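Local structure of beta-N-acetylhexosaminidase (Arthrobacter aurescens, 3RCN) at residues 283-295 against 343-355. The protein probably hydrolyses terminal non-reducing N-acetyl-D-hexosamine residues of N-acetyl-beta-D-hexosaminides, as a member of glycosyl hydrolase family 20. Numbering follows the deposited sequence.
With SO4 (sulfate ion), chain C.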
loop_
_atom_site.group_PDB
_atom_site.type_symbol
_atom_site.label_atom_id
_atom_site.label_comp_id
_atom_site.label_asym_id
_atom_site.label_seq_id
_atom_site.Cartn_x
_atom_site.Cartn_y
_atom_site.Cartn_z
ATOM N N VAL A 283 10.279 33.445 0.639
ATOM C CA VAL A 283 9.110 33.260 1.490
ATOM C C VAL A 283 7.940 34.116 1.027
ATOM O O VAL A 283 8.060 34.881 0.072
ATOM C CB VAL A 283 9.452 33.567 2.958
ATOM C CG1 VAL A 283 10.545 32.640 3.426
ATOM C CG2 VAL A 283 9.910 35.002 3.118
ATOM N N LEU A 284 6.805 33.991 1.698
ATOM C CA LEU A 284 5.648 34.792 1.329
ATOM C C LEU A 284 5.927 36.283 1.477
ATOM O O LEU A 284 6.671 36.722 2.359
ATOM C CB LEU A 284 4.439 34.431 2.183
ATOM C CG LEU A 284 3.871 33.022 2.002
ATOM C CD1 LEU A 284 2.696 32.829 2.934
ATOM C CD2 LEU A 284 3.454 32.767 0.560
ATOM N N GLU A 285 5.309 37.062 0.604
ATOM C CA GLU A 285 5.243 38.480 0.799
ATOM C C GLU A 285 3.963 38.652 1.596
ATOM O O GLU A 285 2.882 38.370 1.093
ATOM C CB GLU A 285 5.131 39.189 -0.546
ATOM C CG GLU A 285 4.900 40.689 -0.416
ATOM C CD GLU A 285 4.870 41.408 -1.755
ATOM O OE1 GLU A 285 5.843 42.142 -2.053
ATOM O OE2 GLU A 285 3.873 41.248 -2.499
ATOM N N VAL A 286 4.089 39.096 2.845
ATOM C CA VAL A 286 2.925 39.263 3.706
ATOM C C VAL A 286 2.172 40.548 3.366
ATOM O O VAL A 286 2.734 41.640 3.380
ATOM C CB VAL A 286 3.297 39.243 5.197
ATOM C CG1 VAL A 286 4.097 37.996 5.511
ATOM C CG2 VAL A 286 4.085 40.465 5.558
ATOM N N SER A 287 0.880 40.406 3.108
ATOM C CA SER A 287 0.093 41.463 2.497
ATOM C C SER A 287 -1.350 41.010 2.454
ATOM O O SER A 287 -1.664 39.868 2.800
ATOM C CB SER A 287 0.565 41.727 1.071
ATOM O OG SER A 287 0.283 40.616 0.248
ATOM N N GLU A 288 -2.231 41.917 2.056
ATOM C CA GLU A 288 -3.653 41.633 2.108
ATOM C C GLU A 288 -3.979 40.523 1.136
ATOM O O GLU A 288 -4.828 39.675 1.421
ATOM C CB GLU A 288 -4.493 42.882 1.806
ATOM C CG GLU A 288 -4.451 43.947 2.890
ATOM C CD GLU A 288 -4.791 43.416 4.282
ATOM O OE1 GLU A 288 -5.657 42.517 4.407
ATOM O OE2 GLU A 288 -4.184 43.908 5.261
ATOM N N THR A 289 -3.304 40.528 -0.011
ATOM C CA THR A 289 -3.569 39.514 -1.024
ATOM C C THR A 289 -3.149 38.110 -0.579
ATOM O O THR A 289 -3.947 37.187 -0.695
ATOM C CB THR A 289 -3.029 39.903 -2.423
ATOM O OG1 THR A 289 -1.636 40.221 -2.345
ATOM C CG2 THR A 289 -3.786 41.112 -2.942
ATOM N N SER A 290 -1.934 37.964 -0.042
ATOM C CA SER A 290 -1.507 36.705 0.585
ATOM C C SER A 290 -2.535 36.270 1.611
ATOM O O SER A 290 -2.983 35.120 1.611
ATOM C CB SER A 290 -0.181 36.862 1.325
ATOM O OG SER A 290 0.771 37.519 0.536
ATOM N N LEU A 291 -2.890 37.199 2.500
ATOM C CA LEU A 291 -3.864 36.924 3.545
ATOM C C LEU A 291 -5.173 36.392 2.984
ATOM O O LEU A 291 -5.707 35.405 3.491
ATOM C CB LEU A 291 -4.130 38.176 4.387
ATOM C CG LEU A 291 -3.373 38.188 5.709
ATOM C CD1 LEU A 291 -3.720 39.417 6.512
ATOM C CD2 LEU A 291 -3.693 36.905 6.485
ATOM N N GLU A 292 -5.693 37.045 1.945
ATOM C CA GLU A 292 -6.952 36.615 1.358
ATOM C C GLU A 292 -6.805 35.211 0.743
ATOM O O GLU A 292 -7.692 34.357 0.863
ATOM C CB GLU A 292 -7.439 37.619 0.307
ATOM C CG GLU A 292 -8.757 37.217 -0.359
ATOM C CD GLU A 292 -8.841 37.643 -1.823
ATOM O OE1 GLU A 292 -8.237 38.684 -2.175
ATOM O OE2 GLU A 292 -9.509 36.934 -2.619
ATOM N N PHE A 293 -5.672 34.987 0.087
ATOM C CA PHE A 293 -5.401 33.716 -0.548
ATOM C C PHE A 293 -5.499 32.600 0.482
ATOM O O PHE A 293 -6.207 31.614 0.283
ATOM C CB PHE A 293 -4.008 33.741 -1.171
ATOM C CG PHE A 293 -3.699 32.537 -2.002
ATOM C CD1 PHE A 293 -3.149 31.401 -1.423
ATOM C CD2 PHE A 293 -3.953 32.536 -3.365
ATOM C CE1 PHE A 293 -2.862 30.284 -2.190
ATOM C CE2 PHE A 293 -3.665 31.422 -4.133
ATOM C CZ PHE A 293 -3.121 30.296 -3.541
ATOM N N TYR A 294 -4.805 32.774 1.598
ATOM C CA TYR A 294 -4.714 31.719 2.585
ATOM C C TYR A 294 -5.952 31.574 3.464
ATOM O O TYR A 294 -6.129 30.546 4.100
ATOM C CB TYR A 294 -3.460 31.887 3.425
ATOM C CG TYR A 294 -2.245 31.348 2.734
ATOM C CD1 TYR A 294 -1.455 32.168 1.948
ATOM C CD2 TYR A 294 -1.899 30.005 2.845
ATOM C CE1 TYR A 294 -0.344 31.677 1.298
ATOM C CE2 TYR A 294 -0.787 29.497 2.195
ATOM C CZ TYR A 294 -0.016 30.340 1.424
ATOM O OH TYR A 294 1.093 29.856 0.779
ATOM N N ARG A 295 -6.805 32.591 3.493
ATOM C CA ARG A 295 -8.103 32.462 4.153
ATOM C C ARG A 295 -8.973 31.580 3.294
ATOM O O ARG A 295 -9.709 30.734 3.805
ATOM C CB ARG A 295 -8.813 33.807 4.316
ATOM C CG ARG A 295 -8.214 34.742 5.323
ATOM C CD ARG A 295 -9.152 35.928 5.511
ATOM N NE ARG A 295 -8.605 36.898 6.436
ATOM C CZ ARG A 295 -8.092 38.057 6.054
ATOM N NH1 ARG A 295 -8.099 38.364 4.758
ATOM N NH2 ARG A 295 -7.592 38.906 6.963
ATOM N N LEU A 343 6.070 41.229 11.165
ATOM C CA LEU A 343 5.078 40.833 10.182
ATOM C C LEU A 343 4.792 39.329 10.287
ATOM O O LEU A 343 3.695 38.848 9.968
ATOM C CB LEU A 343 5.602 41.162 8.786
ATOM C CG LEU A 343 5.585 42.608 8.322
ATOM C CD1 LEU A 343 6.476 42.768 7.103
ATOM C CD2 LEU A 343 4.161 43.027 8.014
ATOM N N HIS A 344 5.802 38.590 10.725
ATOM C CA HIS A 344 5.668 37.159 10.936
ATOM C C HIS A 344 4.564 36.882 11.960
ATOM O O HIS A 344 3.610 36.140 11.696
ATOM C CB HIS A 344 7.003 36.594 11.419
ATOM C CG HIS A 344 6.998 35.112 11.612
ATOM N ND1 HIS A 344 5.873 34.417 11.994
ATOM C CD2 HIS A 344 7.981 34.193 11.468
ATOM C CE1 HIS A 344 6.162 33.131 12.082
ATOM N NE2 HIS A 344 7.435 32.971 11.771
ATOM N N SER A 345 4.700 37.496 13.131
ATOM C CA SER A 345 3.730 37.322 14.192
ATOM C C SER A 345 2.366 37.799 13.720
ATOM O O SER A 345 1.343 37.170 13.984
ATOM C CB SER A 345 4.162 38.104 15.424
ATOM O OG SER A 345 3.281 37.844 16.501
ATOM N N TRP A 346 2.363 38.913 13.003
ATOM C CA TRP A 346 1.124 39.507 12.537
ATOM C C TRP A 346 0.384 38.604 11.541
ATOM O O TRP A 346 -0.835 38.428 11.637
ATOM C CB TRP A 346 1.407 40.868 11.896
ATOM C CG TRP A 346 0.189 41.482 11.313
ATOM C CD1 TRP A 346 -0.801 42.123 11.994
ATOM C CD2 TRP A 346 -0.188 41.513 9.929
ATOM N NE1 TRP A 346 -1.774 42.553 11.121
ATOM C CE2 TRP A 346 -1.425 42.191 9.850
ATOM C CE3 TRP A 346 0.398 41.036 8.752
ATOM C CZ2 TRP A 346 -2.087 42.405 8.641
ATOM C CZ3 TRP A 346 -0.262 41.257 7.543
ATOM C CH2 TRP A 346 -1.493 41.929 7.501
ATOM N N PHE A 347 1.124 38.053 10.580
ATOM C CA PHE A 347 0.535 37.261 9.498
ATOM C C PHE A 347 -0.133 36.009 10.040
ATOM O O PHE A 347 -1.276 35.717 9.721
ATOM C CB PHE A 347 1.603 36.864 8.477
ATOM C CG PHE A 347 1.049 36.226 7.239
ATOM C CD1 PHE A 347 0.315 36.970 6.326
ATOM C CD2 PHE A 347 1.257 34.880 6.981
ATOM C CE1 PHE A 347 -0.199 36.383 5.174
ATOM C CE2 PHE A 347 0.744 34.288 5.839
ATOM C CZ PHE A 347 0.019 35.045 4.930
ATOM N N VAL A 348 0.596 35.276 10.868
ATOM C CA VAL A 348 0.086 34.057 11.461
ATOM C C VAL A 348 -1.122 34.355 12.354
ATOM O O VAL A 348 -2.098 33.596 12.369
ATOM C CB VAL A 348 1.209 33.347 12.246
ATOM C CG1 VAL A 348 0.669 32.202 13.068
ATOM C CG2 VAL A 348 2.313 32.877 11.284
ATOM N N GLY A 349 -1.062 35.472 13.078
ATOM C CA GLY A 349 -2.141 35.872 13.969
ATOM C C GLY A 349 -3.424 36.157 13.220
ATOM O O GLY A 349 -4.492 35.741 13.654
ATOM N N GLN A 350 -3.321 36.865 12.096
ATOM C CA GLN A 350 -4.482 37.120 11.241
ATOM C C GLN A 350 -5.117 35.813 10.771
ATOM O O GLN A 350 -6.341 35.651 10.790
ATOM C CB GLN A 350 -4.114 37.976 10.028
ATOM C CG GLN A 350 -3.684 39.403 10.346
ATOM C CD GLN A 350 -4.754 40.222 11.051
ATOM O OE1 GLN A 350 -4.637 40.504 12.249
ATOM N NE2 GLN A 350 -5.800 40.619 10.315
ATOM N N LEU A 351 -4.288 34.870 10.347
ATOM C CA LEU A 351 -4.823 33.572 9.978
ATOM C C LEU A 351 -5.394 32.837 11.193
ATOM O O LEU A 351 -6.468 32.240 11.111
ATOM C CB LEU A 351 -3.773 32.744 9.248
ATOM C CG LEU A 351 -3.390 33.312 7.879
ATOM C CD1 LEU A 351 -2.276 32.489 7.277
ATOM C CD2 LEU A 351 -4.602 33.397 6.941
ATOM N N ALA A 352 -4.695 32.904 12.324
ATOM C CA ALA A 352 -5.209 32.297 13.557
ATOM C C ALA A 352 -6.584 32.849 13.913
ATOM O O ALA A 352 -7.454 32.115 14.396
ATOM C CB ALA A 352 -4.235 32.478 14.721
ATOM N N LEU A 353 -6.769 34.146 13.666
ATOM C CA LEU A 353 -8.051 34.809 13.888
ATOM C C LEU A 353 -9.111 34.221 12.950
ATOM O O LEU A 353 -10.251 34.001 13.349
ATOM C CB LEU A 353 -7.920 36.316 13.638
ATOM C CG LEU A 353 -8.132 37.300 14.790
ATOM C CD1 LEU A 353 -7.554 36.776 16.089
ATOM C CD2 LEU A 353 -7.519 38.653 14.442
ATOM N N HIS A 354 -8.730 33.965 11.700
ATOM C CA HIS A 354 -9.673 33.443 10.717
ATOM C C HIS A 354 -10.105 32.031 11.115
ATOM O O HIS A 354 -11.279 31.674 11.020
ATOM C CB HIS A 354 -9.056 33.472 9.319
ATOM C CG HIS A 354 -9.956 32.936 8.254
ATOM N ND1 HIS A 354 -11.142 33.545 7.899
ATOM C CD2 HIS A 354 -9.854 31.840 7.466
ATOM C CE1 HIS A 354 -11.724 32.854 6.941
ATOM N NE2 HIS A 354 -10.962 31.810 6.659
ATOM N N LEU A 355 -9.147 31.238 11.584
ATOM C CA LEU A 355 -9.452 29.925 12.118
ATOM C C LEU A 355 -10.405 30.030 13.300
ATOM O O LEU A 355 -11.322 29.213 13.443
ATOM C CB LEU A 355 -8.164 29.211 12.537
ATOM C CG LEU A 355 -7.273 28.754 11.382
ATOM C CD1 LEU A 355 -6.015 28.049 11.880
ATOM C CD2 LEU A 355 -8.059 27.857 10.417
HETATM S S SO4 C . -0.833 45.542 1.324
HETATM O O1 SO4 C . -1.286 45.261 -0.042
HETATM O O2 SO4 C . -1.160 44.418 2.196
HETATM O O3 SO4 C . 0.614 45.754 1.343
HETATM O O4 SO4 C . -1.511 46.740 1.813
HETATM O O HOH W 1 -8.345 37.330 9.553
#
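Leu284 sets its CD1 3.8 Å from CE2 of Phe347, its branched apolar end suiting a buried site, where two neighbouring outer helices of the (beta/alpha)8 barrel, 288-304 and 342-357, meet; their segments 288-295 and 343-355 cross at -35°. The compact, branched Val286 fits the lead-in to the helix: its CG2 lies 3.5 Å from CD2 of Leu343, while CB and CG1 press on the Phe347 ring. Just after the N-cap Ser287, Glu288 N donates to a sulfate, probably from the crystallisation liquor, and the Glu288 carboxylate, salt-bridged to Lys331, approaches the edge of the Trp346 ring. Leu291 is a knob in the hole formed by Trp346, Phe347, Gln350 and Leu351; its forked end suits this, CD1 reaching Trp346 CH2 at 3.5 Å and CD2 meeting Leu351 CD2. Phe347, its CG anti to the backbone N (chi1 -171°), drives a flat ring between Val286 and Leu291. Arg295 runs its extended aliphatic stem along His354, with CB over the imidazole face, 3.9 Å from the ring centroid. His354 NE2 bonds Asp299 OD1 and, weakly, Arg295 O. Replacing His354 by alanine would probably strip the stem's CH-pi cover and cost both bonds. Water 1 accepts from Arg295 NH2 at 3.1 Å and donates to Gln350 O.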